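Local coordinates for protein putative arsenate reductase (Streptococcus mutans UA159, PDB 3FZ4) that is a putative arsenate reductase of the ArsC family, a member of the thioredoxin clan, and probably acts as a thiol-dependent oxidoreductase, at residues L5-Y10 against Y30-I35; D24-D29 against A114-D119. The protein carries 1 engineered substitution. All coordinates share one frame; numbering follows the deposited sequence. Where two conformers were deposited one is given.

Contact 1 of 2, residues L5-Y10 against Y30-I35; sequences LTFYEY and YDAIDI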
ATOM      1  N   LEU A   5     -13.934  -0.872   2.694  1.00 15.95           N
ATOM      2  CA  LEU A   5     -12.715  -0.434   1.977  1.00 12.07           C
ATOM      3  C   LEU A   5     -11.913   0.574   2.760  1.00 10.52           C
ATOM      4  O   LEU A   5     -12.442   1.575   3.284  1.00 12.14           O
ATOM      5  CB  LEU A   5     -13.001   0.172   0.601  1.00 12.05           C
ATOM      6  CG  LEU A   5     -13.653  -0.709  -0.449  1.00 11.89           C
ATOM      7  CD1 LEU A   5     -13.912   0.108  -1.668  1.00 15.50           C
ATOM      8  CD2 LEU A   5     -12.763  -1.891  -0.817  1.00 13.39           C
ATOM      9  N   THR A   6     -10.616   0.290   2.851  1.00  9.39           N
ATOM     10  CA  THR A   6      -9.635   1.217   3.420  1.00  8.96           C
ATOM     11  C   THR A   6      -8.692   1.660   2.280  1.00  7.85           C
ATOM     12  O   THR A   6      -8.220   0.816   1.501  1.00  8.88           O
ATOM     13  CB  THR A   6      -8.850   0.565   4.560  1.00 10.45           C
ATOM     14  OG1 THR A   6      -9.805   0.079   5.511  1.00 15.93           O
ATOM     15  CG2 THR A   6      -7.945   1.529   5.201  1.00 14.78           C
ATOM     16  N   PHE A   7      -8.503   2.967   2.163  1.00  7.85           N
ATOM     17  CA  PHE A   7      -7.724   3.578   1.086  1.00  7.89           C
ATOM     18  C   PHE A   7      -6.542   4.309   1.716  1.00  7.71           C
ATOM     19  O   PHE A   7      -6.737   5.297   2.420  1.00  9.30           O
ATOM     20  CB  PHE A   7      -8.633   4.539   0.305  1.00  7.92           C
ATOM     21  CG  PHE A   7      -7.940   5.303  -0.776  1.00  8.12           C
ATOM     22  CD1 PHE A   7      -7.425   4.647  -1.912  1.00  8.26           C
ATOM     23  CD2 PHE A   7      -7.811   6.696  -0.662  1.00  9.36           C
ATOM     24  CE1 PHE A   7      -6.808   5.404  -2.929  1.00  8.25           C
ATOM     25  CE2 PHE A   7      -7.203   7.448  -1.681  1.00 11.01           C
ATOM     26  CZ  PHE A   7      -6.672   6.803  -2.793  1.00  9.39           C
ATOM     27  N   TYR A   8      -5.340   3.788   1.498  1.00  7.66           N
ATOM     28  CA  TYR A   8      -4.138   4.419   2.041  1.00  9.25           C
ATOM     29  C   TYR A   8      -3.542   5.362   1.011  1.00  9.20           C
ATOM     30  O   TYR A   8      -3.306   4.972  -0.139  1.00 10.21           O
ATOM     31  CB  TYR A   8      -3.109   3.374   2.416  1.00  9.44           C
ATOM     32  CG  TYR A   8      -3.427   2.640   3.668  1.00 10.26           C
ATOM     33  CD1 TYR A   8      -3.006   3.150   4.881  1.00 12.61           C
ATOM     34  CD2 TYR A   8      -4.116   1.427   3.655  1.00 12.16           C
ATOM     35  CE1 TYR A   8      -3.307   2.512   6.071  1.00 15.52           C
ATOM     36  CE2 TYR A   8      -4.386   0.746   4.858  1.00 14.08           C
ATOM     37  CZ  TYR A   8      -3.977   1.320   6.056  1.00 12.77           C
ATOM     38  OH  TYR A   8      -4.250   0.688   7.264  1.00 18.76           O
ATOM     39  N   GLU A   9      -3.293   6.604   1.415  1.00  9.36           N
ATOM     40  CA  GLU A   9      -2.911   7.666   0.476  1.00 10.76           C
ATOM     41  C   GLU A   9      -1.937   8.615   1.155  1.00 10.89           C
ATOM     42  O   GLU A   9      -1.615   8.461   2.325  1.00 11.03           O
ATOM     43  CB  GLU A   9      -4.155   8.431  -0.007  1.00 12.68           C
ATOM     44  CG  GLU A   9      -4.939   9.072   1.138  1.00 14.20           C
ATOM     45  CD  GLU A   9      -5.904  10.125   0.665  1.00 17.09           C
ATOM     46  OE1 GLU A   9      -5.723  10.614  -0.456  1.00 21.45           O
ATOM     47  OE2 GLU A   9      -6.828  10.442   1.409  1.00 21.02           O
ATOM     48  N   TYR A  10      -1.492   9.618   0.415  1.00 12.50           N
ATOM     49  CA  TYR A  10      -0.581  10.647   0.917  1.00 13.42           C
ATOM     50  C   TYR A  10      -0.864  11.931   0.125  1.00 15.66           C
ATOM     51  O   TYR A  10      -1.202  11.840  -1.040  1.00 15.00           O
ATOM     52  CB  TYR A  10       0.851  10.138   0.704  1.00 13.84           C
ATOM     53  CG  TYR A  10       1.893  11.023   1.320  1.00 13.12           C
ATOM     54  CD1 TYR A  10       1.980  11.193   2.709  1.00 14.31           C
ATOM     55  CD2 TYR A  10       2.825  11.672   0.516  1.00 14.53           C
ATOM     56  CE1 TYR A  10       2.958  12.053   3.278  1.00 16.54           C
ATOM     57  CE2 TYR A  10       3.812  12.496   1.069  1.00 15.41           C
ATOM     58  CZ  TYR A  10       3.868  12.677   2.440  1.00 15.46           C
ATOM     59  OH  TYR A  10       4.836  13.505   2.970  1.00 18.71           O
ATOM     60  N   TYR A  30     -15.464   4.271   1.469  1.00 11.52           N
ATOM     61  CA  TYR A  30     -14.088   3.991   1.851  1.00 10.85           C
ATOM     62  C   TYR A  30     -13.675   4.878   3.020  1.00 10.41           C
ATOM     63  O   TYR A  30     -14.226   5.975   3.225  1.00 11.97           O
ATOM     64  CB  TYR A  30     -13.113   4.191   0.676  1.00 11.96           C
ATOM     65  CG  TYR A  30     -13.037   5.616   0.199  1.00 10.76           C
ATOM     66  CD1 TYR A  30     -12.039   6.485   0.652  1.00 13.27           C
ATOM     67  CD2 TYR A  30     -13.988   6.127  -0.684  1.00 11.21           C
ATOM     68  CE1 TYR A  30     -11.986   7.796   0.248  1.00 13.78           C
ATOM     69  CE2 TYR A  30     -13.931   7.433  -1.109  1.00 12.94           C
ATOM     70  CZ  TYR A  30     -12.924   8.278  -0.629  1.00 13.09           C
ATOM     71  OH  TYR A  30     -12.797   9.588  -0.995  1.00 14.96           O
ATOM     72  N   ASP A  31     -12.668   4.410   3.754  1.00 10.81           N
ATOM     73  CA  ASP A  31     -12.012   5.169   4.819  0.50 11.02           C
ATOM     74  C   ASP A  31     -10.621   5.542   4.326  1.00 10.94           C
ATOM     75  O   ASP A  31      -9.806   4.640   4.102  1.00 11.51           O
ATOM     76  CB  ASP A  31     -11.922   4.257   6.040  0.50 12.10           C
ATOM     77  CG  ASP A  31     -11.245   4.903   7.230  0.50 11.99           C
ATOM     78  OD1 ASP A  31     -11.291   6.149   7.387  0.50 12.55           O
ATOM     79  OD2 ASP A  31     -10.685   4.132   8.036  0.50 16.14           O
ATOM     80  N   ALA A  32     -10.347   6.824   4.147  1.00 10.61           N
ATOM     81  CA  ALA A  32      -9.045   7.282   3.681  1.00 11.11           C
ATOM     82  C   ALA A  32      -8.125   7.421   4.885  1.00 11.11           C
ATOM     83  O   ALA A  32      -8.447   8.093   5.877  1.00 13.75           O
ATOM     84  CB  ALA A  32      -9.163   8.605   2.925  1.00 12.68           C
ATOM     85  N   ILE A  33      -6.941   6.838   4.773  1.00  9.43           N
ATOM     86  CA  ILE A  33      -5.940   6.892   5.838  1.00  9.84           C
ATOM     87  C   ILE A  33      -4.636   7.430   5.271  1.00  9.23           C
ATOM     88  O   ILE A  33      -4.206   6.980   4.194  1.00  9.81           O
ATOM     89  CB  ILE A  33      -5.686   5.501   6.411  1.00 10.79           C
ATOM     90  CG1 ILE A  33      -6.979   4.910   6.993  1.00 13.08           C
ATOM     91  CG2 ILE A  33      -4.567   5.555   7.463  1.00 12.86           C
ATOM     92  CD1 ILE A  33      -6.791   3.580   7.693  1.00 16.14           C
ATOM     93  N   ASP A  34      -3.978   8.334   6.011  1.00  9.28           N
ATOM     94  CA  ASP A  34      -2.684   8.848   5.558  1.00  9.12           C
ATOM     95  C   ASP A  34      -1.616   7.834   5.887  1.00  8.97           C
ATOM     96  O   ASP A  34      -1.412   7.492   7.050  1.00  9.74           O
ATOM     97  CB  ASP A  34      -2.411  10.225   6.190  1.00  9.76           C
ATOM     98  CG  ASP A  34      -1.114  10.860   5.700  1.00 11.56           C
ATOM     99  OD1 ASP A  34      -0.045  10.257   5.915  1.00 12.30           O
ATOM    100  OD2 ASP A  34      -1.157  11.965   5.129  1.00 16.39           O
ATOM    101  N   ILE A  35      -0.955   7.323   4.849  1.00  9.46           N
ATOM    102  CA  ILE A  35      -0.035   6.227   4.998  1.00  9.89           C
ATOM    103  C   ILE A  35       1.239   6.602   5.766  1.00  9.63           C
ATOM    104  O   ILE A  35       1.881   5.738   6.356  1.00 11.33           O
ATOM    105  CB  ILE A  35       0.259   5.619   3.596  1.00 10.51           C
ATOM    106  CG1 ILE A  35       0.735   4.182   3.693  1.00 11.23           C
ATOM    107  CG2 ILE A  35       1.231   6.484   2.788  1.00 12.05           C
ATOM    108  CD1 ILE A  35       0.918   3.489   2.335  1.00 11.53           C
TER
HETATM  109  O   HOH W   1     -10.689   1.422   7.784  1.00 32.16           O
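Thr-6, Phe-7 and Tyr-8 run parallel to Asp-31, Ala-32 and Ile-33 in the beta-alpha-beta unit of a thioredoxin-like fold: strands 5-9 and 30-34, connected through helix 14-26. Five backbone hydrogen bonds join them, from Asp-31 N to Leu-5 O at one end to Ile-35 N to Glu-9 O at the other; Phe-7, Glu-9, Asp-31 and Ile-33 each use both N and O.

On one face, Ile-33 and Tyr-8 lie side by side and point the same way, with Ile-33 CG2 3.6 Å from Tyr-8 CE1. Ile-33 CG1 sits beside its own backbone N (chi1 -60°), and CD1 beyond it presses on Thr-6 CG2 at 3.4 Å, a tight carbon pair. Beside it a water joins the polar groups of Thr-6 and Asp-31: it lies 2.8 Å from Thr-6 OG1 and donates to Asp-31 OD2 at 2.7 Å. Farther along, Ile-35 CD1 packs on Tyr-8 CB.

The other face carries Phe-7, Glu-9, Tyr-30 and Ala-32. Tyr-30 CD1 comes within 3.9 Å of Phe-7 CB, and the two rings meet obliquely, their planes 79° apart. Ala-32 CB lies near the plane of the Phe-7 ring, at its edge. Glu-9 OE2 reaches over to Ala-32 CB, 3.3 Å away, while its charge is paired in a salt bridge with Lys-20.

Phe-7 and Tyr-30 both rest on Lys-20 and Leu-23 of helix 14-26. Strand 30-34 is the outermost strand on its side of the sheet, whereas strand 5-9 also bonds to the antiparallel strand 99-102, through Thr-6 with Val-101 and Tyr-8 with Leu-99.

Contact 2 of 2, residues D24-D29 against A114-D119; sequences DDLAWD and AYEDLD. With NA (sodium ion), chain B.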
ATOM      1  N   ASP A  24     -14.636   8.298  -5.482  1.00 10.33           N
ATOM      2  CA  ASP A  24     -15.736   9.260  -5.317  1.00 11.85           C
ATOM      3  C   ASP A  24     -16.758   9.142  -6.461  1.00 12.76           C
ATOM      4  O   ASP A  24     -17.960   9.176  -6.231  1.00 13.35           O
ATOM      5  CB  ASP A  24     -15.186  10.668  -5.195  1.00 13.31           C
ATOM      6  CG  ASP A  24     -14.383  10.874  -3.912  1.00 14.57           C
ATOM      7  OD1 ASP A  24     -14.617  10.145  -2.907  1.00 15.66           O
ATOM      8  OD2 ASP A  24     -13.542  11.808  -3.865  1.00 19.51           O
ATOM      9  N   ASP A  25     -16.270   8.982  -7.700  1.00 12.73           N
ATOM     10  CA  ASP A  25     -17.151   8.860  -8.859  0.50 13.55           C
ATOM     11  C   ASP A  25     -18.005   7.588  -8.759  1.00 14.45           C
ATOM     12  O   ASP A  25     -19.180   7.583  -9.148  1.00 16.36           O
ATOM     13  CB  ASP A  25     -16.301   8.877 -10.136  0.50 13.13           C
ATOM     14  CG  ASP A  25     -17.118   8.934 -11.379  0.50 14.25           C
ATOM     15  OD1 ASP A  25     -18.042   9.749 -11.412  0.50 16.48           O
ATOM     16  OD2 ASP A  25     -16.819   8.167 -12.322  0.50 15.15           O
ATOM     17  N   LEU A  26     -17.434   6.515  -8.212  1.00 13.32           N
ATOM     18  CA  LEU A  26     -18.133   5.251  -8.064  0.50 12.94           C
ATOM     19  C   LEU A  26     -19.099   5.290  -6.885  1.00 13.29           C
ATOM     20  O   LEU A  26     -19.979   4.457  -6.800  1.00 13.18           O
ATOM     21  CB  LEU A  26     -17.128   4.100  -7.855  0.50 13.16           C
ATOM     22  CG  LEU A  26     -16.292   3.689  -9.075  0.50 10.85           C
ATOM     23  CD1 LEU A  26     -14.991   3.006  -8.667  0.50 12.05           C
ATOM     24  CD2 LEU A  26     -17.128   2.766  -9.962  0.50  9.49           C
ATOM     25  N   ALA A  27     -18.883   6.240  -5.958  1.00 12.14           N
ATOM     26  CA  ALA A  27     -19.649   6.332  -4.718  1.00 12.23           C
ATOM     27  C   ALA A  27     -19.496   5.056  -3.880  1.00 12.35           C
ATOM     28  O   ALA A  27     -20.413   4.603  -3.207  1.00 13.15           O
ATOM     29  CB  ALA A  27     -21.140   6.736  -4.963  1.00 13.00           C
ATOM     30  N   TRP A  28     -18.295   4.475  -3.938  1.00 12.84           N
ATOM     31  CA  TRP A  28     -17.964   3.370  -3.044  1.00 13.38           C
ATOM     32  C   TRP A  28     -17.619   3.917  -1.650  1.00 13.50           C
ATOM     33  O   TRP A  28     -16.971   4.952  -1.544  1.00 16.54           O
ATOM     34  CB  TRP A  28     -16.787   2.589  -3.591  1.00 13.45           C
ATOM     35  CG  TRP A  28     -17.116   1.687  -4.757  1.00 13.98           C
ATOM     36  CD1 TRP A  28     -18.335   1.530  -5.382  1.00 15.98           C
ATOM     37  CD2 TRP A  28     -16.189   0.866  -5.482  1.00 13.78           C
ATOM     38  NE1 TRP A  28     -18.225   0.636  -6.419  1.00 16.55           N
ATOM     39  CE2 TRP A  28     -16.920   0.204  -6.505  1.00 15.29           C
ATOM     40  CE3 TRP A  28     -14.815   0.590  -5.339  1.00 15.14           C
ATOM     41  CZ2 TRP A  28     -16.310  -0.687  -7.407  1.00 17.43           C
ATOM     42  CZ3 TRP A  28     -14.222  -0.293  -6.242  1.00 14.46           C
ATOM     43  CH2 TRP A  28     -14.974  -0.920  -7.247  1.00 16.72           C
ATOM     44  N   ASP A  29     -18.076   3.252  -0.595  1.00 13.76           N
ATOM     45  CA  ASP A  29     -17.671   3.666   0.746  0.50 13.53           C
ATOM     46  C   ASP A  29     -16.228   3.306   1.004  1.00 12.03           C
ATOM     47  O   ASP A  29     -15.795   2.191   0.739  1.00 13.41           O
ATOM     48  CB  ASP A  29     -18.549   3.033   1.805  0.50 14.61           C
ATOM     49  CG  ASP A  29     -19.984   3.406   1.633  0.50 16.36           C
ATOM     50  OD1 ASP A  29     -20.397   4.418   2.224  0.50 16.69           O
ATOM     51  OD2 ASP A  29     -20.674   2.718   0.872  0.50 18.03           O
ATOM     52  N   ALA A 114      -7.940   0.707 -13.347  1.00 11.10           N
ATOM     53  CA  ALA A 114      -9.081   1.363 -12.671  1.00 10.07           C
ATOM     54  C   ALA A 114      -9.675   0.455 -11.595  1.00 10.76           C
ATOM     55  O   ALA A 114      -9.818  -0.762 -11.796  1.00 11.01           O
ATOM     56  CB  ALA A 114     -10.136   1.683 -13.714  1.00 11.67           C
ATOM     57  N   TYR A 115     -10.064   1.049 -10.465  1.00 10.15           N
ATOM     58  CA  TYR A 115     -10.671   0.289  -9.385  1.00  9.69           C
ATOM     59  C   TYR A 115     -11.975  -0.377  -9.814  1.00 10.82           C
ATOM     60  O   TYR A 115     -12.357  -1.412  -9.256  1.00 11.47           O
ATOM     61  CB  TYR A 115     -10.945   1.198  -8.196  1.00  9.23           C
ATOM     62  CG  TYR A 115      -9.739   1.595  -7.384  1.00  8.27           C
ATOM     63  CD1 TYR A 115      -8.572   0.813  -7.361  1.00  8.41           C
ATOM     64  CD2 TYR A 115      -9.793   2.748  -6.608  1.00  8.65           C
ATOM     65  CE1 TYR A 115      -7.503   1.180  -6.567  1.00  7.93           C
ATOM     66  CE2 TYR A 115      -8.746   3.073  -5.777  1.00  9.70           C
ATOM     67  CZ  TYR A 115      -7.605   2.294  -5.761  1.00  7.76           C
ATOM     68  OH  TYR A 115      -6.586   2.678  -4.918  1.00  9.25           O
ATOM     69  N   GLU A 116     -12.692   0.229 -10.739  1.00 10.54           N
ATOM     70  CA  GLU A 116     -13.978  -0.335 -11.110  1.00 11.89           C
ATOM     71  C   GLU A 116     -13.855  -1.774 -11.584  1.00 13.28           C
ATOM     72  O   GLU A 116     -14.801  -2.561 -11.365  1.00 14.61           O
ATOM     73  CB  GLU A 116     -14.648   0.514 -12.198  1.00 13.24           C
ATOM     74  CG  GLU A 116     -16.059   0.045 -12.505  1.00 16.63           C
ATOM     75  CD  GLU A 116     -16.842   0.938 -13.444  1.00 21.03           C
ATOM     76  OE1 GLU A 116     -16.445   2.108 -13.653  1.00 21.60           O
ATOM     77  OE2 GLU A 116     -17.848   0.411 -13.977  1.00 21.45           O
ATOM     78  N   ASP A 117     -12.703  -2.094 -12.190  1.00 13.92           N
ATOM     79  CA  ASP A 117     -12.400  -3.465 -12.674  1.00 15.55           C
ATOM     80  C   ASP A 117     -12.485  -4.506 -11.529  1.00 15.13           C
ATOM     81  O   ASP A 117     -12.771  -5.682 -11.790  1.00 17.06           O
ATOM     82  CB  ASP A 117     -11.017  -3.573 -13.354  1.00 17.04           C
ATOM     83  CG  ASP A 117     -10.837  -2.655 -14.577  1.00 21.35           C
ATOM     84  OD1 ASP A 117     -11.778  -1.983 -15.042  1.00 25.98           O
ATOM     85  OD2 ASP A 117      -9.681  -2.618 -15.068  1.00 26.29           O
ATOM     86  N   LEU A 118     -12.279  -4.095 -10.275  1.00 14.86           N
ATOM     87  CA  LEU A 118     -12.330  -5.027  -9.133  1.00 15.81           C
ATOM     88  C   LEU A 118     -13.729  -5.618  -8.933  1.00 17.42           C
ATOM     89  O   LEU A 118     -13.882  -6.728  -8.411  1.00 18.04           O
ATOM     90  CB  LEU A 118     -11.864  -4.322  -7.870  1.00 15.20           C
ATOM     91  CG  LEU A 118     -10.390  -3.891  -7.900  1.00 15.20           C
ATOM     92  CD1 LEU A 118     -10.173  -2.902  -6.794  1.00 15.01           C
ATOM     93  CD2 LEU A 118      -9.380  -5.032  -7.815  1.00 18.25           C
ATOM     94  N   ASP A 119     -14.749  -4.857  -9.340  1.00 18.78           N
ATOM     95  CA  ASP A 119     -16.131  -5.322  -9.413  1.00 21.99           C
ATOM     96  C   ASP A 119     -16.739  -5.620  -8.061  1.00 23.71           C
ATOM     97  O   ASP A 119     -17.380  -6.663  -7.877  1.00 25.84           O
ATOM     98  CB  ASP A 119     -16.242  -6.527 -10.366  1.00 22.56           C
ATOM     99  CG  ASP A 119     -17.685  -6.886 -10.709  1.00 24.73           C
ATOM    100  OD1 ASP A 119     -18.596  -6.037 -10.621  1.00 26.61           O
ATOM    101  OD2 ASP A 119     -17.924  -8.048 -11.077  1.00 25.80           O
TER
HETATM  102 NA    NA B 201      -4.561   0.906  -4.871  1.00 14.64          NA
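Trp-28 points the six-membered end of its indole at the backbone of Tyr-115, where the turn leaving helix 14-26 of the thioredoxin-like fold meets a 3-10 segment, 115-118, beyond strand 105-109. The tip atom CH2 lies 3.3 Å from Tyr-115 O, with the oxygen placed obliquely to the indole. That oxygen already accepts a bond from Leu-118 N inside the 3-10 turn, so the indole meets a carbonyl engaged in its own helix. Next to CH2, Trp-28 CZ3 comes 4.1 Å from Tyr-115 CB, the two side chains crossing at a slant.

Leu-26 completes the layer from the helix side. In one of its two conformers, CD1 sits 3.8 Å above the plane of the Trp-28 ring, over the centre, a methyl laid on an aromatic face by a residue two positions earlier. In that same conformer the other methyl, CD2, touches the Glu-116 chain, which slants across Leu-26, 3.9 Å from CG and 3.8 Å from OE1 of Glu-116. Glu-116 CG is anti to its backbone N (chi1 -174°), and the chain stays extended beyond it. Ala-27, with positive phi, is the first residue to leave helical geometry, and Trp-28 follows directly.

Contact across this surface is apolar or van der Waals throughout, but helix 14-26 also holds the turn by polar bonds: Glu-22 accepts from Tyr-115 N through OE1 and from Glu-116 N through OE2. Leu-23 touches both Trp-28 and Tyr-115.

Although Tyr-115 starts out toward Trp-28, its phenol end leads away to a sodium ion, which Gln-108 O and Gly-110 O also bind. The ion lies in the plane of the Tyr-115 ring, at its edge, and 2.7 Å from OH.

Helix 14-26 ties the two contacts together: contact 1 pairs the strands before and after it, and contact 2 fastens its C-terminal end to the 3-10 turn. Their centres are 14 Å apart, yet they touch directly. Tyr-30 OH and Asp-24 OD1 are 2.7 Å apart, a probable hydrogen bond, and Leu-5 CD1 packs 3.8 Å from Trp-28 CE3. Near the sodium ion, Phe-7 CE1 of contact 1 lies 3.4 Å from Tyr-115 OH of contact 2. The Glu-9 side chain touches the residues of a CxxC motif, consistent with a thioredoxin-type redox centre, whose Cys-13 and Cys-16 form a disulfide; Tyr-115 lies near those residues without touching them.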